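Local coordinates for protein-glutamine deamidase Cif (Burkholderia pseudomallei, PDB 3GQM), which deamidates a glutamine side chain of host NEDD8 to glutamate, shutting down cullin-RING ubiquitin ligases and so inhibiting the host cell cycle, at residues V204-L212 with R227-I235. Sequence-based numbering, arbitrary orientation.
Sequences VSLDELNQL and RLLASILQI
Ile232 drives its CD1 against helix 206-212, 3.6 Å from Leu212 CD2 and equally near the carbonyl oxygen of Glu208. With CG1 anti to the carbonyl carbon (chi1 -62°), this unbranched arm reaches the neighbouring helix while CG2 turns to Leu209 CD2, 3.8 Å away; a beta-branched residue can thus fill two spots at once. Leucine's gamma branch likewise offers two methyls to different partners: Leu212 CD1 touches Leu229 CD2 at 4.0 Å and its CD2 the CD1 methyls of both Ile232 and Leu233, while Leu228 sets CD1 on Gln211 CB and CD2 on Glu208 CB (3.7 Å).

Packing gives way to polar contact at the partly exposed margin. There the extended Glu208 chain passes its CB and CG obliquely over Leu228 CD2 and delivers OE2 to Ser231 OG at 2.8 Å; the hydroxyl donates on the syn side, 16° from the carboxylate plane. A small serine suits this place, pairing with the acid at little cost in bulk. Val204 touches Ile232 more loosely.

The axes of 206-212 and 227-233 approach to 10.1 Å and cross at -128°, a helix pair packed against edge strand 176-178 of the antiparallel sheet, whose Ile177 meets Val204, Ile232 and Leu233. Helix 135-139 flanks Leu209, and Leu233, its carbonyl accepting from Gln179 NE2, lies beside His159 and Gln179, inferred active-site residues of this papain-like (CA clan) enzyme.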
ATOM      1  N   VAL A 204       6.918  -0.710 -13.520  1.00 26.98           N
ATOM      2  CA  VAL A 204       6.083  -1.813 -13.947  1.00 29.34           C
ATOM      3  C   VAL A 204       5.396  -1.463 -15.266  1.00 29.72           C
ATOM      4  O   VAL A 204       5.094  -0.278 -15.561  1.00 29.73           O
ATOM      5  CB  VAL A 204       5.032  -2.179 -12.843  1.00 29.12           C
ATOM      6  CG1 VAL A 204       3.982  -3.048 -13.419  1.00 31.07           C
ATOM      7  CG2 VAL A 204       5.757  -2.904 -11.723  1.00 30.14           C
ATOM      8  N   SER A 205       5.187  -2.493 -16.084  1.00 29.14           N
ATOM      9  CA  SER A 205       4.531  -2.318 -17.365  1.00 29.92           C
ATOM     10  C   SER A 205       3.059  -1.884 -17.208  1.00 29.97           C
ATOM     11  O   SER A 205       2.267  -2.624 -16.621  1.00 30.34           O
ATOM     12  CB  SER A 205       4.588  -3.639 -18.148  1.00 29.78           C
ATOM     13  OG  SER A 205       3.759  -3.515 -19.287  1.00 30.06           O
ATOM     14  N   LEU A 206       2.677  -0.723 -17.747  1.00 31.07           N
ATOM     15  CA  LEU A 206       1.245  -0.335 -17.772  1.00 33.15           C
ATOM     16  C   LEU A 206       0.406  -1.345 -18.556  1.00 33.80           C
ATOM     17  O   LEU A 206      -0.769  -1.610 -18.214  1.00 35.09           O
ATOM     18  CB  LEU A 206       1.040   1.099 -18.263  1.00 33.50           C
ATOM     19  CG  LEU A 206       1.328   2.016 -17.059  1.00 36.05           C
ATOM     20  CD1 LEU A 206       2.311   3.101 -17.423  1.00 38.40           C
ATOM     21  CD2 LEU A 206       0.049   2.574 -16.478  1.00 34.97           C
ATOM     22  N   ASP A 207       1.055  -1.940 -19.552  1.00 33.24           N
ATOM     23  CA  ASP A 207       0.546  -3.052 -20.340  1.00 34.62           C
ATOM     24  C   ASP A 207       0.209  -4.267 -19.528  1.00 33.34           C
ATOM     25  O   ASP A 207      -0.886  -4.781 -19.607  1.00 34.01           O
ATOM     26  CB  ASP A 207       1.655  -3.511 -21.273  1.00 36.07           C
ATOM     27  CG  ASP A 207       1.198  -3.690 -22.633  1.00 39.91           C
ATOM     28  OD1 ASP A 207       1.081  -4.867 -23.036  1.00 45.52           O
ATOM     29  OD2 ASP A 207       0.976  -2.636 -23.298  1.00 46.77           O
ATOM     30  N   GLU A 208       1.177  -4.773 -18.778  1.00 32.50           N
ATOM     31  CA  GLU A 208       0.869  -5.891 -17.912  1.00 32.34           C
ATOM     32  C   GLU A 208      -0.169  -5.534 -16.858  1.00 31.07           C
ATOM     33  O   GLU A 208      -1.043  -6.348 -16.562  1.00 30.26           O
ATOM     34  CB  GLU A 208       2.137  -6.412 -17.265  1.00 33.42           C
ATOM     35  CG  GLU A 208       3.165  -6.914 -18.259  1.00 36.38           C
ATOM     36  CD  GLU A 208       4.262  -7.682 -17.561  1.00 39.86           C
ATOM     37  OE1 GLU A 208       4.461  -8.863 -17.886  1.00 46.11           O
ATOM     38  OE2 GLU A 208       4.887  -7.149 -16.640  1.00 41.94           O
ATOM     39  N   LEU A 209      -0.059  -4.337 -16.275  1.00 29.58           N
ATOM     40  CA  LEU A 209      -1.040  -3.877 -15.277  1.00 29.71           C
ATOM     41  C   LEU A 209      -2.453  -3.870 -15.876  1.00 30.00           C
ATOM     42  O   LEU A 209      -3.413  -4.283 -15.219  1.00 29.36           O
ATOM     43  CB  LEU A 209      -0.713  -2.467 -14.722  1.00 27.98           C
ATOM     44  CG  LEU A 209       0.329  -2.413 -13.599  1.00 30.97           C
ATOM     45  CD1 LEU A 209       0.729  -0.969 -13.303  1.00 30.45           C
ATOM     46  CD2 LEU A 209      -0.227  -3.113 -12.347  1.00 29.32           C
ATOM     47  N   ASN A 210      -2.565  -3.384 -17.114  1.00 30.34           N
ATOM     48  CA  ASN A 210      -3.865  -3.376 -17.767  1.00 31.94           C
ATOM     49  C   ASN A 210      -4.463  -4.781 -17.902  1.00 32.02           C
ATOM     50  O   ASN A 210      -5.665  -4.980 -17.665  1.00 32.32           O
ATOM     51  CB  ASN A 210      -3.828  -2.711 -19.116  1.00 32.47           C
ATOM     52  CG  ASN A 210      -5.219  -2.529 -19.660  1.00 36.55           C
ATOM     53  OD1 ASN A 210      -6.088  -1.941 -18.972  1.00 40.15           O
ATOM     54  ND2 ASN A 210      -5.492  -3.111 -20.841  1.00 38.28           N
ATOM     55  N   GLN A 211      -3.613  -5.754 -18.226  1.00 31.81           N
ATOM     56  CA  GLN A 211      -4.026  -7.162 -18.334  1.00 32.60           C
ATOM     57  C   GLN A 211      -4.393  -7.767 -16.989  1.00 33.33           C
ATOM     58  O   GLN A 211      -5.435  -8.458 -16.865  1.00 33.52           O
ATOM     59  CB  GLN A 211      -2.908  -8.018 -18.976  1.00 32.91           C
ATOM     60  CG  GLN A 211      -2.804  -7.841 -20.472  1.00 35.77           C
ATOM     61  CD  GLN A 211      -1.418  -8.218 -21.035  1.00 43.08           C
ATOM     62  OE1 GLN A 211      -0.787  -7.428 -21.733  1.00 47.33           O
ATOM     63  NE2 GLN A 211      -0.954  -9.424 -20.736  1.00 45.82           N
ATOM     64  N   LEU A 212      -3.537  -7.545 -15.984  1.00 31.93           N
ATOM     65  CA  LEU A 212      -3.810  -7.995 -14.630  1.00 32.32           C
ATOM     66  C   LEU A 212      -5.152  -7.490 -14.153  1.00 32.42           C
ATOM     67  O   LEU A 212      -5.924  -8.224 -13.543  1.00 34.12           O
ATOM     68  CB  LEU A 212      -2.705  -7.551 -13.629  1.00 31.03           C
ATOM     69  CG  LEU A 212      -3.018  -7.715 -12.138  1.00 31.58           C
ATOM     70  CD1 LEU A 212      -3.574  -9.146 -11.803  1.00 31.42           C
ATOM     71  CD2 LEU A 212      -1.770  -7.409 -11.231  1.00 28.07           C
ATOM     72  N   ARG A 227       2.601 -15.656 -14.584  1.00 30.71           N
ATOM     73  CA  ARG A 227       3.663 -14.725 -14.969  1.00 30.56           C
ATOM     74  C   ARG A 227       3.295 -13.252 -14.765  1.00 29.17           C
ATOM     75  O   ARG A 227       4.143 -12.457 -14.400  1.00 27.59           O
ATOM     76  CB  ARG A 227       4.177 -14.990 -16.396  1.00 31.35           C
ATOM     77  CG  ARG A 227       5.035 -16.260 -16.444  1.00 36.75           C
ATOM     78  CD  ARG A 227       6.388 -16.023 -17.116  1.00 44.93           C
ATOM     79  NE  ARG A 227       7.106 -17.264 -17.452  1.00 48.28           N
ATOM     80  CZ  ARG A 227       6.647 -18.197 -18.291  1.00 52.65           C
ATOM     81  NH1 ARG A 227       5.450 -18.070 -18.860  1.00 53.86           N
ATOM     82  NH2 ARG A 227       7.375 -19.284 -18.540  1.00 54.48           N
ATOM     83  N   LEU A 228       2.045 -12.889 -15.006  1.00 28.60           N
ATOM     84  CA  LEU A 228       1.625 -11.523 -14.756  1.00 28.81           C
ATOM     85  C   LEU A 228       1.784 -11.200 -13.265  1.00 28.65           C
ATOM     86  O   LEU A 228       2.362 -10.165 -12.897  1.00 27.33           O
ATOM     87  CB  LEU A 228       0.177 -11.281 -15.164  1.00 28.99           C
ATOM     88  CG  LEU A 228      -0.119 -11.043 -16.633  1.00 31.66           C
ATOM     89  CD1 LEU A 228      -1.638 -10.839 -16.780  1.00 32.73           C
ATOM     90  CD2 LEU A 228       0.648  -9.821 -17.153  1.00 31.46           C
ATOM     91  N   LEU A 229       1.311 -12.114 -12.424  1.00 28.19           N
ATOM     92  CA  LEU A 229       1.370 -11.947 -10.984  1.00 27.67           C
ATOM     93  C   LEU A 229       2.795 -11.844 -10.453  1.00 28.44           C
ATOM     94  O   LEU A 229       3.109 -10.916  -9.651  1.00 27.21           O
ATOM     95  CB  LEU A 229       0.600 -13.058 -10.258  1.00 26.93           C
ATOM     96  CG  LEU A 229      -0.931 -13.001 -10.426  1.00 27.48           C
ATOM     97  CD1 LEU A 229      -1.534 -14.319 -10.022  1.00 29.19           C
ATOM     98  CD2 LEU A 229      -1.607 -11.825  -9.640  1.00 27.70           C
ATOM     99  N   ALA A 230       3.641 -12.790 -10.877  1.00 27.47           N
ATOM    100  CA  ALA A 230       5.034 -12.803 -10.444  1.00 28.38           C
ATOM    101  C   ALA A 230       5.738 -11.550 -10.922  1.00 28.00           C
ATOM    102  O   ALA A 230       6.591 -11.028 -10.232  1.00 29.44           O
ATOM    103  CB  ALA A 230       5.767 -14.006 -10.999  1.00 28.09           C
ATOM    104  N   SER A 231       5.414 -11.103 -12.123  1.00 27.19           N
ATOM    105  CA  SER A 231       6.131  -9.976 -12.714  1.00 28.18           C
ATOM    106  C   SER A 231       5.790  -8.634 -12.049  1.00 27.71           C
ATOM    107  O   SER A 231       6.660  -7.798 -11.823  1.00 28.92           O
ATOM    108  CB  SER A 231       5.891  -9.955 -14.219  1.00 27.68           C
ATOM    109  OG  SER A 231       6.213  -8.701 -14.727  1.00 32.12           O
ATOM    110  N   ILE A 232       4.522  -8.456 -11.689  1.00 26.43           N
ATOM    111  CA  ILE A 232       4.051  -7.236 -11.142  1.00 25.61           C
ATOM    112  C   ILE A 232       4.195  -7.228  -9.599  1.00 25.24           C
ATOM    113  O   ILE A 232       4.502  -6.214  -9.025  1.00 24.89           O
ATOM    114  CB  ILE A 232       2.555  -7.043 -11.536  1.00 24.92           C
ATOM    115  CG1 ILE A 232       2.412  -6.958 -13.059  1.00 26.21           C
ATOM    116  CG2 ILE A 232       1.979  -5.788 -10.899  1.00 23.40           C
ATOM    117  CD1 ILE A 232       0.885  -6.787 -13.556  1.00 25.91           C
ATOM    118  N   LEU A 233       3.940  -8.354  -8.943  1.00 24.34           N
ATOM    119  CA  LEU A 233       3.691  -8.361  -7.494  1.00 23.99           C
ATOM    120  C   LEU A 233       4.644  -9.250  -6.698  1.00 24.82           C
ATOM    121  O   LEU A 233       4.581  -9.254  -5.474  1.00 24.69           O
ATOM    122  CB  LEU A 233       2.203  -8.726  -7.180  1.00 23.39           C
ATOM    123  CG  LEU A 233       1.152  -7.736  -7.755  1.00 22.26           C
ATOM    124  CD1 LEU A 233      -0.268  -8.215  -7.516  1.00 22.92           C
ATOM    125  CD2 LEU A 233       1.324  -6.271  -7.234  1.00 22.39           C
ATOM    126  N   GLN A 234       5.532 -10.002  -7.355  1.00 24.01           N
ATOM    127  CA  GLN A 234       6.399 -10.888  -6.558  1.00 24.07           C
ATOM    128  C   GLN A 234       7.825 -10.326  -6.568  1.00 24.49           C
ATOM    129  O   GLN A 234       8.329  -9.899  -7.608  1.00 24.04           O
ATOM    130  CB  GLN A 234       6.357 -12.335  -7.083  1.00 23.59           C
ATOM    131  CG  GLN A 234       6.747 -13.374  -6.066  1.00 24.15           C
ATOM    132  CD  GLN A 234       8.245 -13.595  -5.953  1.00 27.91           C
ATOM    133  OE1 GLN A 234       8.976 -13.518  -6.952  1.00 27.27           O
ATOM    134  NE2 GLN A 234       8.712 -13.908  -4.725  1.00 24.09           N
ATOM    135  N   ILE A 235       8.446 -10.344  -5.400  1.00 25.73           N
ATOM    136  CA  ILE A 235       9.631  -9.579  -5.115  1.00 28.25           C
ATOM    137  C   ILE A 235      10.833 -10.028  -5.957  1.00 29.59           C
ATOM    138  O   ILE A 235      11.698  -9.240  -6.248  1.00 29.00           O
ATOM    139  CB  ILE A 235       9.928  -9.578  -3.571  1.00 28.21           C
ATOM    140  CG1 ILE A 235      10.662  -8.272  -3.155  1.00 29.05           C
ATOM    141  CG2 ILE A 235      10.572 -10.950  -3.102  1.00 30.22           C
ATOM    142  CD1 ILE A 235      11.200  -8.253  -1.726  1.00 30.39           C
TER